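Local coordinates for protein transcriptional regulator, LRP/AsnC family (Neisseria meningitidis, PDB 2P5V) that probably binds specific DNA sequences to regulate transcription, as a subunit of an eight-chain Lrp/AsnC-family assembly that also binds calcium ions, at residues G[14-19]-G[52-57]; G[18-23]-G[154-159]; G[28-33]-G[39-44]; G[72-77]-G[128-133]; G[86-91]-G[134-139]. All blocks are in the same frame, centred on the assembly; numbering follows the deposited sequence.

How the contacts relate
Contacts 1, 2 and 3 lie in and against the winged helix-turn-helix domain, probably the DNA-binding part, contacts 4 and 5 across the chain's centre in the α/β domain, with centres about 33 Å or more apart. Contacts 1 and 2 share helix 10-21, and contact 3 packs against that helix through Leu30. Contacts 4 and 5 reach neighbouring strands of one sheet and are joined by a hydrogen bond between His133 and the Ser91 hydroxyl. Contacts 1, 3 and 4 are buried and essentially apolar, although a tyrosine hydroxyl and a thiol take part. Contact 2, equally buried, is polar, whereas contact 5 runs from an aromatic core to a surface histidine-carboxylate bond and a calcium ligand.

Contact 1 of 5, residues G[14-19]-G[52-57]; sequences KILQVL and GIVRQY
Leu16 and Ile53 meet with their side chains crossed at about a right angle, the forked end of the leucine straddling one methyl of the isoleucine. Ile53 CG2 lies 3.6 Å from Leu16 CD2 and 3.9 Å from Leu16 CD1. The same CD2 also reaches Val54, with Leu16 CD2 3.7 Å from Val54 CG2, but here the two side chains run past each other in opposite directions. Leu16 thus fills the angle between two consecutive residues of the second segment. Its CG stands beside the backbone N (chi1 -65°), and this swings the fork over to residues that its CB does not face. One turn on, Leu19 and Tyr57 cross obliquely: Leu19 CD1 touches the phenol at Tyr57 OH, 3.9 Å away. That hydroxyl is hydrogen-bonded to Glu49, so a tyrosine suits this place: its phenol end reaches the leucine core with a satisfied oxygen, while the ring also makes a cation-pi contact with Arg24 of the second subunit. Leu45 and Leu48 of helix 38-50 close the same core. Gly52, with positive phi, ends that helix in a Schellman motif and turns the chain into strand 54-61, which pairs antiparallel with a strand of the second subunit. Branched aliphatics wedged between a helix and the strand that follows helix 38-50 are in keeping with the winged helix-turn-helix domain of the Lrp/AsnC family.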
# COMPACT_ATOMS: atom_id res chain seq x y z
N LYS G 14 27.45 -32.37 15.92
CA LYS G 14 27.83 -33.18 14.76
C LYS G 14 26.75 -34.20 14.39
O LYS G 14 26.41 -34.35 13.21
CB LYS G 14 29.15 -33.90 15.03
CG LYS G 14 29.68 -34.74 13.87
CD LYS G 14 30.10 -33.88 12.68
CE LYS G 14 30.92 -34.68 11.68
NZ LYS G 14 31.80 -33.81 10.85
N ILE G 15 26.21 -34.89 15.39
CA ILE G 15 25.14 -35.87 15.19
C ILE G 15 23.88 -35.24 14.59
O ILE G 15 23.24 -35.82 13.71
CB ILE G 15 24.76 -36.57 16.53
CG1 ILE G 15 25.83 -37.58 16.93
CG2 ILE G 15 23.42 -37.27 16.41
CD1 ILE G 15 25.60 -38.21 18.29
N LEU G 16 23.51 -34.06 15.08
CA LEU G 16 22.34 -33.35 14.58
C LEU G 16 22.54 -32.85 13.15
O LEU G 16 21.64 -32.91 12.32
CB LEU G 16 21.97 -32.18 15.50
CG LEU G 16 21.52 -32.58 16.90
CD1 LEU G 16 21.64 -31.40 17.85
CD2 LEU G 16 20.09 -33.13 16.90
N GLN G 17 23.74 -32.37 12.85
CA GLN G 17 24.07 -31.95 11.49
C GLN G 17 23.99 -33.13 10.53
O GLN G 17 23.44 -33.00 9.43
CB GLN G 17 25.46 -31.34 11.44
CG GLN G 17 25.59 -30.01 12.18
CD GLN G 17 27.03 -29.54 12.29
OE1 GLN G 17 27.96 -30.26 11.94
NE2 GLN G 17 27.21 -28.32 12.79
N VAL G 18 24.54 -34.27 10.94
CA VAL G 18 24.54 -35.47 10.10
C VAL G 18 23.11 -35.92 9.80
O VAL G 18 22.76 -36.16 8.64
CB VAL G 18 25.32 -36.64 10.75
CG1 VAL G 18 24.97 -37.97 10.09
CG2 VAL G 18 26.82 -36.39 10.70
N LEU G 19 22.30 -36.03 10.85
CA LEU G 19 20.93 -36.54 10.71
C LEU G 19 20.00 -35.58 9.95
O LEU G 19 19.05 -36.03 9.30
CB LEU G 19 20.34 -36.85 12.09
CG LEU G 19 20.91 -38.07 12.80
CD1 LEU G 19 20.36 -38.13 14.23
CD2 LEU G 19 20.60 -39.36 12.04
N GLY G 52 13.44 -33.57 22.83
CA GLY G 52 12.59 -32.88 21.88
C GLY G 52 13.37 -32.09 20.85
O GLY G 52 12.79 -31.28 20.12
N ILE G 53 14.68 -32.32 20.77
CA ILE G 53 15.52 -31.61 19.81
C ILE G 53 15.23 -32.09 18.38
O ILE G 53 14.98 -31.28 17.48
CB ILE G 53 17.02 -31.74 20.13
CG1 ILE G 53 17.34 -30.98 21.42
CG2 ILE G 53 17.86 -31.21 18.97
CD1 ILE G 53 18.73 -31.23 21.95
N VAL G 54 15.28 -33.41 18.19
CA VAL G 54 14.80 -34.04 16.98
C VAL G 54 13.32 -34.27 17.18
O VAL G 54 12.93 -35.12 17.98
CB VAL G 54 15.48 -35.38 16.70
CG1 VAL G 54 14.86 -36.04 15.47
CG2 VAL G 54 16.98 -35.19 16.53
N ARG G 55 12.49 -33.51 16.47
CA ARG G 55 11.04 -33.65 16.61
C ARG G 55 10.41 -34.66 15.63
O ARG G 55 9.35 -35.21 15.91
CB ARG G 55 10.33 -32.29 16.51
CG ARG G 55 10.52 -31.55 15.21
CD ARG G 55 9.63 -30.31 15.17
NE ARG G 55 9.71 -29.64 13.87
CZ ARG G 55 9.14 -30.06 12.75
NH1 ARG G 55 8.42 -31.19 12.72
NH2 ARG G 55 9.29 -29.36 11.63
N GLN G 56 11.08 -34.91 14.50
CA GLN G 56 10.53 -35.82 13.49
C GLN G 56 11.59 -36.23 12.48
O GLN G 56 12.54 -35.50 12.24
CB GLN G 56 9.37 -35.14 12.76
CG GLN G 56 8.50 -36.07 11.93
CD GLN G 56 7.50 -35.31 11.08
OE1 GLN G 56 6.76 -34.46 11.58
NE2 GLN G 56 7.47 -35.61 9.79
N TYR G 57 11.41 -37.43 11.92
CA TYR G 57 12.11 -37.85 10.71
C TYR G 57 11.12 -37.90 9.55
O TYR G 57 9.96 -38.28 9.73
CB TYR G 57 12.74 -39.22 10.91
CG TYR G 57 13.80 -39.26 11.99
CD1 TYR G 57 15.14 -39.04 11.68
CD2 TYR G 57 13.46 -39.52 13.31
CE1 TYR G 57 16.13 -39.09 12.67
CE2 TYR G 57 14.44 -39.56 14.32
CZ TYR G 57 15.77 -39.34 13.99
OH TYR G 57 16.74 -39.39 14.97

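Contact 2 of 5, residues G[18-23]-G[154-159]; sequences VLQENG and LPLNHL
Gln20 presents its terminal amide to the backbone of Leu154 and grips both polar atoms of that one residue. Leu154 N donates to Gln20 OE1 at 2.8 Å, and Gln20 NE2 donates to Leu154 O at 3.1 Å. The second bond is almost straight (176°) and lies in the carbonyl plane on a lone pair, with the acceptor also in the amide plane of Gln20. In the first, Leu154 N meets Gln20 OE1 at a C=O...N angle of 108°, tilted out of the carbonyl plane. An extended chain beyond CG carries the amide from the helix to the loop, a span glutamine can bridge. This is the tight part of the contact, and all its residues are buried. Beside it the packing is slacker: Leu156 CD1 comes no nearer than 4.1 Å to Gln20 NE2, and Leu156 also packs on Ile13 and Leu16 of the same helix. Towards solvent lie Glu21, whose carboxylate bonds to Ser153, and Asn22, which has left the helical path. There Val18 O receives two bonds, from Asn22 N at 2.8 Å and from Asn22 ND2 at 3.1 Å, tying off the end of the helix. Because one end of the Gln20 amide accepts and the other donates, the pair of hydrogen bonds fixes its rotation, and the loop after the last strand is fastened to helix 10-21 so that the N and O of buried Leu154 are both paired.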
# COMPACT_ATOMS: atom_id res chain seq x y z
N VAL G 18 24.54 -34.27 10.94
CA VAL G 18 24.54 -35.47 10.10
C VAL G 18 23.11 -35.92 9.80
O VAL G 18 22.76 -36.16 8.64
CB VAL G 18 25.32 -36.64 10.75
CG1 VAL G 18 24.97 -37.97 10.09
CG2 VAL G 18 26.82 -36.39 10.70
N LEU G 19 22.30 -36.03 10.85
CA LEU G 19 20.93 -36.54 10.71
C LEU G 19 20.00 -35.58 9.95
O LEU G 19 19.05 -36.03 9.30
CB LEU G 19 20.34 -36.85 12.09
CG LEU G 19 20.91 -38.07 12.80
CD1 LEU G 19 20.36 -38.13 14.23
CD2 LEU G 19 20.60 -39.36 12.04
N GLN G 20 20.25 -34.27 10.06
CA GLN G 20 19.45 -33.29 9.33
C GLN G 20 19.59 -33.48 7.83
O GLN G 20 18.62 -33.33 7.09
CB GLN G 20 19.84 -31.86 9.72
CG GLN G 20 19.13 -31.36 10.96
CD GLN G 20 19.24 -29.86 11.15
OE1 GLN G 20 18.24 -29.19 11.45
NE2 GLN G 20 20.44 -29.32 10.97
N GLU G 21 20.80 -33.83 7.39
CA GLU G 21 21.07 -34.09 5.98
C GLU G 21 20.75 -35.52 5.56
O GLU G 21 20.29 -35.74 4.44
CB GLU G 21 22.53 -33.77 5.66
CG GLU G 21 22.82 -32.27 5.61
CD GLU G 21 21.97 -31.56 4.56
OE1 GLU G 21 22.06 -31.91 3.37
OE2 GLU G 21 21.21 -30.65 4.94
N ASN G 22 20.98 -36.48 6.45
CA ASN G 22 20.79 -37.90 6.15
C ASN G 22 20.00 -38.57 7.27
O ASN G 22 20.56 -39.24 8.15
CB ASN G 22 22.15 -38.61 5.98
CG ASN G 22 23.16 -37.78 5.21
OD1 ASN G 22 23.23 -37.84 3.98
ND2 ASN G 22 23.96 -37.00 5.94
N GLY G 23 18.68 -38.37 7.23
CA GLY G 23 17.79 -38.84 8.28
C GLY G 23 17.59 -40.35 8.36
O GLY G 23 17.07 -40.84 9.35
N LEU G 154 18.45 -26.66 10.18
CA LEU G 154 18.65 -25.47 11.00
C LEU G 154 20.14 -25.26 11.18
O LEU G 154 20.91 -26.24 11.18
CB LEU G 154 17.99 -25.65 12.37
CG LEU G 154 16.45 -25.65 12.41
CD1 LEU G 154 15.95 -26.08 13.80
CD2 LEU G 154 15.92 -24.28 12.05
N PRO G 155 20.56 -24.00 11.35
CA PRO G 155 21.96 -23.68 11.62
C PRO G 155 22.24 -23.95 13.09
O PRO G 155 21.40 -23.63 13.94
CB PRO G 155 22.04 -22.18 11.32
CG PRO G 155 20.68 -21.67 11.68
CD PRO G 155 19.72 -22.78 11.32
N LEU G 156 23.38 -24.56 13.40
CA LEU G 156 23.65 -25.00 14.77
C LEU G 156 24.94 -24.45 15.36
O LEU G 156 25.27 -24.76 16.50
CB LEU G 156 23.63 -26.54 14.85
CG LEU G 156 22.31 -27.21 14.41
CD1 LEU G 156 22.36 -28.73 14.60
CD2 LEU G 156 21.10 -26.61 15.13
N ASN G 157 25.63 -23.59 14.61
CA ASN G 157 26.96 -23.10 14.99
C ASN G 157 26.96 -22.25 16.26
O ASN G 157 27.96 -22.20 16.97
CB ASN G 157 27.55 -22.28 13.84
CG ASN G 157 27.65 -23.08 12.56
OD1 ASN G 157 28.19 -24.19 12.55
ND2 ASN G 157 27.10 -22.54 11.47
N HIS G 158 25.83 -21.60 16.53
CA HIS G 158 25.66 -20.81 17.75
C HIS G 158 25.74 -21.63 19.03
O HIS G 158 26.03 -21.09 20.09
CB HIS G 158 24.33 -20.03 17.71
CG HIS G 158 23.11 -20.90 17.64
ND1 HIS G 158 22.62 -21.41 16.46
CD2 HIS G 158 22.25 -21.30 18.61
CE1 HIS G 158 21.53 -22.11 16.70
NE2 HIS G 158 21.28 -22.05 17.99
N LEU G 159 25.47 -22.92 18.93
CA LEU G 159 25.52 -23.80 20.10
C LEU G 159 26.95 -24.19 20.50
O LEU G 159 27.15 -24.75 21.57
CB LEU G 159 24.67 -25.05 19.85
CG LEU G 159 23.19 -24.78 19.56
CD1 LEU G 159 22.46 -26.07 19.20
CD2 LEU G 159 22.52 -24.07 20.74

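Contact 3 of 5, residues G[28-33]-G[39-44]; sequences VELSER and SPCLRR
Cys41 lays its sulfur over the backbone and CB of Ser31, with the branch point of Leu30 alongside. Cys41 SG is 3.7 Å from Ser31 CA, 3.8 Å from Ser31 CB and 3.8 Å from Leu30 CG. With SG anti to the backbone N (chi1 178°), the thiol reaches from helix 38-50 to where Leu30 and Ser31 adjoin on helix 27-33. Small side chains suit the spot: the CA atoms of Ser31 and Cys41 are only 5.7 Å apart, and Ser31 CB lies 3.8 Å from Cys41 CB. Ser31 turns its hydroxyl back onto its own helix. Its OG sits between the backbone N and the carbonyl carbon (chi1 70°) and donates to Val28 O at 2.9 Å, from above the carbonyl plane and from the same face as Glu32 N. Leu30 also touches Val18 and Leu19, so helix 27-33 is packed on helix 10-21 as well. Helices 27-33 and 38-50 form the helix-turn-helix, whose second helix, by family precedent, would read DNA. With the serine oxygen engaged on its own helix, the surface offered to the thiol is chiefly carbon, and the two helices are held here by close van der Waals packing with no hydrogen bond between them.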
# COMPACT_ATOMS: atom_id res chain seq x y z
N VAL G 28 24.92 -47.67 13.31
CA VAL G 28 26.29 -47.99 12.89
C VAL G 28 26.83 -46.99 11.87
O VAL G 28 28.00 -46.62 11.93
CB VAL G 28 26.40 -49.42 12.31
CG1 VAL G 28 26.22 -50.46 13.40
CG2 VAL G 28 25.40 -49.63 11.17
N GLU G 29 25.98 -46.55 10.95
CA GLU G 29 26.36 -45.53 9.97
C GLU G 29 26.60 -44.19 10.66
O GLU G 29 27.66 -43.59 10.51
CB GLU G 29 25.27 -45.40 8.91
CG GLU G 29 25.21 -46.59 7.96
CD GLU G 29 23.94 -46.63 7.11
OE1 GLU G 29 23.27 -45.58 6.97
OE2 GLU G 29 23.61 -47.71 6.59
N LEU G 30 25.60 -43.75 11.43
CA LEU G 30 25.67 -42.50 12.18
C LEU G 30 26.90 -42.42 13.08
O LEU G 30 27.61 -41.41 13.09
CB LEU G 30 24.39 -42.33 13.03
CG LEU G 30 24.31 -41.15 14.01
CD1 LEU G 30 24.40 -39.83 13.27
CD2 LEU G 30 23.02 -41.23 14.83
N SER G 31 27.15 -43.50 13.83
CA SER G 31 28.31 -43.59 14.72
C SER G 31 29.63 -43.48 13.95
O SER G 31 30.59 -42.90 14.45
CB SER G 31 28.27 -44.91 15.50
OG SER G 31 28.51 -46.02 14.67
N GLU G 32 29.66 -44.03 12.74
CA GLU G 32 30.86 -44.02 11.89
C GLU G 32 31.19 -42.61 11.36
O GLU G 32 32.36 -42.32 11.09
CB GLU G 32 30.68 -45.00 10.72
CG GLU G 32 31.95 -45.33 9.92
CD GLU G 32 32.89 -46.30 10.63
OE1 GLU G 32 32.83 -46.42 11.87
OE2 GLU G 32 33.71 -46.94 9.93
N ARG G 33 30.18 -41.75 11.23
CA ARG G 33 30.39 -40.38 10.74
C ARG G 33 30.67 -39.39 11.87
O ARG G 33 31.04 -38.25 11.61
CB ARG G 33 29.20 -39.89 9.91
CG ARG G 33 28.50 -40.97 9.09
CD ARG G 33 28.14 -40.50 7.68
NE ARG G 33 27.35 -41.51 6.98
CZ ARG G 33 27.83 -42.68 6.53
NH1 ARG G 33 29.11 -43.02 6.69
NH2 ARG G 33 27.01 -43.53 5.90
N SER G 39 27.04 -47.85 20.89
CA SER G 39 26.36 -47.77 22.18
C SER G 39 26.26 -46.34 22.73
O SER G 39 25.16 -45.88 23.03
CB SER G 39 27.02 -48.70 23.22
OG SER G 39 26.63 -48.35 24.54
N PRO G 40 27.40 -45.64 22.89
CA PRO G 40 27.31 -44.23 23.31
C PRO G 40 26.55 -43.38 22.31
O PRO G 40 25.68 -42.60 22.71
CB PRO G 40 28.78 -43.78 23.40
CG PRO G 40 29.57 -44.80 22.66
CD PRO G 40 28.80 -46.08 22.74
N CYS G 41 26.87 -43.53 21.03
CA CYS G 41 26.19 -42.82 19.96
C CYS G 41 24.67 -42.96 20.04
O CYS G 41 23.94 -41.99 19.88
CB CYS G 41 26.67 -43.32 18.60
SG CYS G 41 25.84 -42.54 17.21
N LEU G 42 24.21 -44.19 20.28
CA LEU G 42 22.79 -44.49 20.42
C LEU G 42 22.21 -43.83 21.68
O LEU G 42 21.07 -43.37 21.67
CB LEU G 42 22.57 -46.01 20.49
CG LEU G 42 21.15 -46.54 20.34
CD1 LEU G 42 20.70 -46.43 18.89
CD2 LEU G 42 21.07 -47.98 20.82
N ARG G 43 22.99 -43.81 22.76
CA ARG G 43 22.56 -43.17 23.99
C ARG G 43 22.40 -41.66 23.78
O ARG G 43 21.40 -41.08 24.21
CB ARG G 43 23.54 -43.43 25.15
CG ARG G 43 23.16 -42.73 26.46
CD ARG G 43 24.04 -43.13 27.63
NE ARG G 43 25.41 -42.64 27.52
CZ ARG G 43 26.50 -43.39 27.30
NH1 ARG G 43 26.41 -44.72 27.16
NH2 ARG G 43 27.69 -42.81 27.23
N ARG G 44 23.38 -41.06 23.11
CA ARG G 44 23.37 -39.62 22.86
C ARG G 44 22.18 -39.21 21.99
O ARG G 44 21.51 -38.23 22.28
CB ARG G 44 24.66 -39.17 22.19
CG ARG G 44 25.91 -39.39 23.02
CD ARG G 44 27.16 -39.15 22.20
NE ARG G 44 27.68 -37.80 22.40
CZ ARG G 44 28.44 -37.43 23.43
NH1 ARG G 44 28.79 -38.29 24.38
NH2 ARG G 44 28.86 -36.18 23.52

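Contact 4 of 5, residues G[72-77]-G[128-133]; sequences AFIRVS and DTLLSH
Leu130 packs against Ile74 and Val76 where the C-terminal part of helix 119-130 lies over the sheet of the ferredoxin-like α/β domain, the ligand-binding half of Lrp/AsnC proteins. The sheet is antiparallel, its strands run in the order 98-104, 110-116, 70-78, 136-150, and helices 84-94 and 119-130 cover one face. Ile74 and Val76 lie two apart on the strand 70-78, so both point to this face, while Arg75 between them points away. The leucine starts well back from the strand, for Leu130 CB, though aimed at it, is 6.2 Å from Ile74 CG2. Next, Leu130 CG stands anti to the backbone N (chi1 -173°), carrying the fork towards the sheet, and Leu130 CG lies 4.7 Å from Val76 CG2. At the tip the two methyls divide the work. Leu130 CD2 touches Ile74 CG2 at 3.8 Å, the closest approach, the two side chains sliding past each other in opposite directions. Leu130 CD1 leans towards Val76, at 4.3 Å from Val76 CG2. β-branched residues suit the strand, and leucine, with its longer reach, suits the facing segment. Phe122 and Phe125 from helix 119-130 cover Ile74 as well, Leu112 on strand 110-116 flanks both β-branched side chains, and Ala139 on strand 136-150 touches Leu130. Beyond the contact the chain turns sharply in a type I turn from Leu130 to His133, with His133 N bonded to Leu130 O at 3.2 Å. Val76 CG2 is shared evenly, lying 4.3 Å from Leu130 CD2 too.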
# COMPACT_ATOMS: atom_id res chain seq x y z
N ALA G 72 2.50 -21.87 -3.87
CA ALA G 72 1.88 -20.59 -3.52
C ALA G 72 2.24 -20.14 -2.11
O ALA G 72 2.30 -20.96 -1.18
CB ALA G 72 0.36 -20.70 -3.65
N PHE G 73 2.51 -18.85 -1.97
CA PHE G 73 2.53 -18.19 -0.67
C PHE G 73 1.25 -17.37 -0.55
O PHE G 73 1.05 -16.42 -1.30
CB PHE G 73 3.76 -17.31 -0.55
CG PHE G 73 5.02 -18.08 -0.35
CD1 PHE G 73 5.48 -18.35 0.93
CD2 PHE G 73 5.73 -18.57 -1.43
CE1 PHE G 73 6.65 -19.08 1.12
CE2 PHE G 73 6.89 -19.30 -1.25
CZ PHE G 73 7.35 -19.55 0.03
N ILE G 74 0.37 -17.76 0.36
CA ILE G 74 -0.95 -17.11 0.49
C ILE G 74 -0.99 -16.25 1.74
O ILE G 74 -0.69 -16.71 2.84
CB ILE G 74 -2.10 -18.14 0.53
CG1 ILE G 74 -1.97 -19.13 -0.64
CG2 ILE G 74 -3.45 -17.43 0.49
CD1 ILE G 74 -2.87 -20.35 -0.53
N ARG G 75 -1.33 -14.98 1.54
CA ARG G 75 -1.48 -14.02 2.62
C ARG G 75 -2.96 -13.88 2.98
O ARG G 75 -3.76 -13.38 2.18
CB ARG G 75 -0.93 -12.67 2.19
CG ARG G 75 0.54 -12.63 1.81
CD ARG G 75 0.93 -11.18 1.54
NE ARG G 75 2.25 -10.97 0.95
CZ ARG G 75 2.76 -9.76 0.66
NH1 ARG G 75 2.07 -8.65 0.92
NH2 ARG G 75 3.97 -9.65 0.11
N VAL G 76 -3.30 -14.32 4.19
CA VAL G 76 -4.69 -14.36 4.66
C VAL G 76 -4.95 -13.32 5.75
O VAL G 76 -4.16 -13.16 6.69
CB VAL G 76 -5.08 -15.78 5.18
CG1 VAL G 76 -6.55 -15.82 5.62
CG2 VAL G 76 -4.82 -16.82 4.10
N SER G 77 -6.06 -12.61 5.58
CA SER G 77 -6.55 -11.66 6.54
C SER G 77 -7.69 -12.35 7.23
O SER G 77 -8.65 -12.82 6.60
CB SER G 77 -7.06 -10.37 5.88
OG SER G 77 -6.06 -9.80 5.07
N ASP G 128 -13.38 -22.18 -3.40
CA ASP G 128 -14.32 -23.10 -2.75
C ASP G 128 -13.95 -23.40 -1.29
O ASP G 128 -14.84 -23.69 -0.49
CB ASP G 128 -14.44 -24.41 -3.53
CG ASP G 128 -14.62 -24.20 -5.01
OD1 ASP G 128 -15.03 -23.09 -5.42
OD2 ASP G 128 -14.35 -25.14 -5.78
N THR G 129 -12.67 -23.36 -0.93
CA THR G 129 -12.25 -23.74 0.43
C THR G 129 -11.83 -22.54 1.26
O THR G 129 -12.42 -22.26 2.29
CB THR G 129 -11.13 -24.80 0.41
OG1 THR G 129 -11.60 -25.97 -0.24
CG2 THR G 129 -10.70 -25.18 1.82
N LEU G 130 -10.79 -21.84 0.82
CA LEU G 130 -10.22 -20.77 1.62
C LEU G 130 -11.19 -19.62 1.86
O LEU G 130 -11.48 -19.28 3.00
CB LEU G 130 -8.96 -20.24 0.94
CG LEU G 130 -8.15 -19.22 1.73
CD1 LEU G 130 -7.80 -19.76 3.12
CD2 LEU G 130 -6.91 -18.90 0.94
N LEU G 131 -11.70 -19.03 0.78
CA LEU G 131 -12.44 -17.78 0.86
C LEU G 131 -13.83 -17.99 1.44
O LEU G 131 -14.39 -17.07 2.02
CB LEU G 131 -12.54 -17.11 -0.51
CG LEU G 131 -11.20 -16.61 -1.06
CD1 LEU G 131 -11.33 -16.08 -2.47
CD2 LEU G 131 -10.61 -15.55 -0.15
N SER G 132 -14.35 -19.21 1.28
CA SER G 132 -15.65 -19.60 1.81
C SER G 132 -15.64 -19.77 3.33
O SER G 132 -16.71 -19.80 3.96
CB SER G 132 -16.08 -20.91 1.15
OG SER G 132 -15.15 -21.94 1.43
N HIS G 133 -14.45 -19.89 3.91
CA HIS G 133 -14.30 -20.11 5.34
C HIS G 133 -14.75 -18.86 6.10
O HIS G 133 -14.29 -17.75 5.81
CB HIS G 133 -12.84 -20.44 5.67
CG HIS G 133 -12.63 -21.02 7.05
ND1 HIS G 133 -12.86 -20.29 8.20
CD2 HIS G 133 -12.19 -22.23 7.45
CE1 HIS G 133 -12.58 -21.03 9.25
NE2 HIS G 133 -12.17 -22.22 8.83

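Contact 5 of 5, residues G[86-91]-G[134-139]; sequences EDFAAS and HGVQDA. With CA (calcium ion), chain I.
Asp87 holds its CG beside the backbone N (chi1 -69°), while His134 takes the less common setting with CG between the backbone N and the carbonyl carbon (chi1 59°); together these bring one carboxylate oxygen to the NE2 edge of the imidazole across the gap between helix and loop. The side chains cross at about a right angle, with their planes 73° apart. His134 NE2 donates to Asp87 OD2 at 3.0 Å, a nearly straight bond that lies close to the ring plane but meets the oxygen from above the carboxylate plane. On the next residue of the helix, Phe88 sends its ring inward, where Val136 CG2 comes obliquely to it, 3.6 Å from both Phe88 CD1 and Phe88 CE1. Val76, Leu130 and Tyr110 pack around this ring in the hydrophobic layer between helix 84-94 and the sheet of the ferredoxin-like fold. Gly135, without a side chain, lets the helix come near: Gly135 CA is 5.8 Å from Phe88 CA. Further along, Gln137 and Asp138 both face Ser77 in a classic β bulge at the start of strand 136-150. Asp138 OD2 binds a calcium ion at 2.6 Å, where Asp109 OD1 and Glu107 O of the third subunit complete the protein ligands, linking the two chains through the metal. The other carboxylate oxygen, Asp138 OD1, accepts from Ala139 N at 2.9 Å.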
# COMPACT_ATOMS: atom_id res chain seq x y z
N GLU G 86 -8.99 -19.28 15.95
CA GLU G 86 -9.04 -20.67 16.37
C GLU G 86 -9.64 -21.57 15.29
O GLU G 86 -9.07 -22.60 14.96
CB GLU G 86 -9.85 -20.76 17.66
CG GLU G 86 -9.73 -22.08 18.39
CD GLU G 86 -10.47 -22.08 19.71
OE1 GLU G 86 -10.55 -21.00 20.35
OE2 GLU G 86 -10.97 -23.15 20.11
N ASP G 87 -10.79 -21.18 14.75
CA ASP G 87 -11.48 -21.96 13.71
C ASP G 87 -10.67 -22.09 12.43
O ASP G 87 -10.75 -23.12 11.74
CB ASP G 87 -12.83 -21.32 13.36
CG ASP G 87 -13.84 -21.44 14.48
OD1 ASP G 87 -13.66 -22.26 15.41
OD2 ASP G 87 -14.84 -20.69 14.43
N PHE G 88 -9.92 -21.05 12.11
CA PHE G 88 -9.12 -21.03 10.89
C PHE G 88 -7.90 -21.93 11.04
O PHE G 88 -7.58 -22.71 10.14
CB PHE G 88 -8.69 -19.60 10.54
CG PHE G 88 -7.77 -19.52 9.35
CD1 PHE G 88 -8.25 -19.80 8.08
CD2 PHE G 88 -6.43 -19.21 9.51
CE1 PHE G 88 -7.42 -19.76 6.97
CE2 PHE G 88 -5.58 -19.16 8.40
CZ PHE G 88 -6.08 -19.44 7.13
N ALA G 89 -7.22 -21.82 12.18
CA ALA G 89 -6.11 -22.71 12.48
C ALA G 89 -6.55 -24.18 12.40
O ALA G 89 -5.83 -25.02 11.87
CB ALA G 89 -5.53 -22.38 13.86
N ALA G 90 -7.75 -24.47 12.92
CA ALA G 90 -8.27 -25.84 12.92
C ALA G 90 -8.46 -26.40 11.51
O ALA G 90 -8.13 -27.56 11.23
CB ALA G 90 -9.59 -25.89 13.69
N SER G 91 -9.02 -25.58 10.62
CA SER G 91 -9.26 -25.97 9.23
C SER G 91 -7.95 -26.09 8.45
O SER G 91 -7.79 -27.00 7.65
CB SER G 91 -10.17 -24.96 8.54
OG SER G 91 -11.38 -24.80 9.26
N HIS G 134 -15.64 -19.06 7.07
CA HIS G 134 -16.25 -17.97 7.85
C HIS G 134 -15.24 -17.09 8.59
O HIS G 134 -15.51 -15.94 8.88
CB HIS G 134 -17.26 -18.53 8.86
CG HIS G 134 -16.67 -19.50 9.84
ND1 HIS G 134 -16.63 -20.86 9.61
CD2 HIS G 134 -16.11 -19.31 11.06
CE1 HIS G 134 -16.07 -21.47 10.65
NE2 HIS G 134 -15.75 -20.55 11.54
N GLY G 135 -14.08 -17.66 8.91
CA GLY G 135 -13.00 -16.94 9.57
C GLY G 135 -12.16 -16.07 8.65
O GLY G 135 -11.43 -15.20 9.14
N VAL G 136 -12.27 -16.28 7.33
CA VAL G 136 -11.40 -15.61 6.36
C VAL G 136 -12.06 -14.38 5.75
O VAL G 136 -13.09 -14.48 5.10
CB VAL G 136 -10.96 -16.58 5.22
CG1 VAL G 136 -10.16 -15.85 4.14
CG2 VAL G 136 -10.14 -17.74 5.80
N GLN G 137 -11.45 -13.22 5.98
CA GLN G 137 -11.91 -11.94 5.44
C GLN G 137 -11.42 -11.76 4.01
O GLN G 137 -12.17 -11.31 3.15
CB GLN G 137 -11.36 -10.82 6.30
CG GLN G 137 -11.78 -9.42 5.93
CD GLN G 137 -10.89 -8.39 6.60
OE1 GLN G 137 -11.10 -8.03 7.76
NE2 GLN G 137 -9.86 -7.92 5.87
N ASP G 138 -10.15 -12.08 3.77
CA ASP G 138 -9.56 -11.97 2.43
C ASP G 138 -8.25 -12.75 2.31
O ASP G 138 -7.65 -13.12 3.32
CB ASP G 138 -9.30 -10.49 2.08
CG ASP G 138 -9.68 -10.17 0.63
OD1 ASP G 138 -9.57 -11.06 -0.25
OD2 ASP G 138 -10.10 -9.02 0.37
N ALA G 139 -7.84 -13.00 1.07
CA ALA G 139 -6.58 -13.68 0.77
C ALA G 139 -5.98 -13.12 -0.51
O ALA G 139 -6.68 -12.67 -1.39
CB ALA G 139 -6.79 -15.18 0.65
CA CA I . -8.89 -8.50 -1.92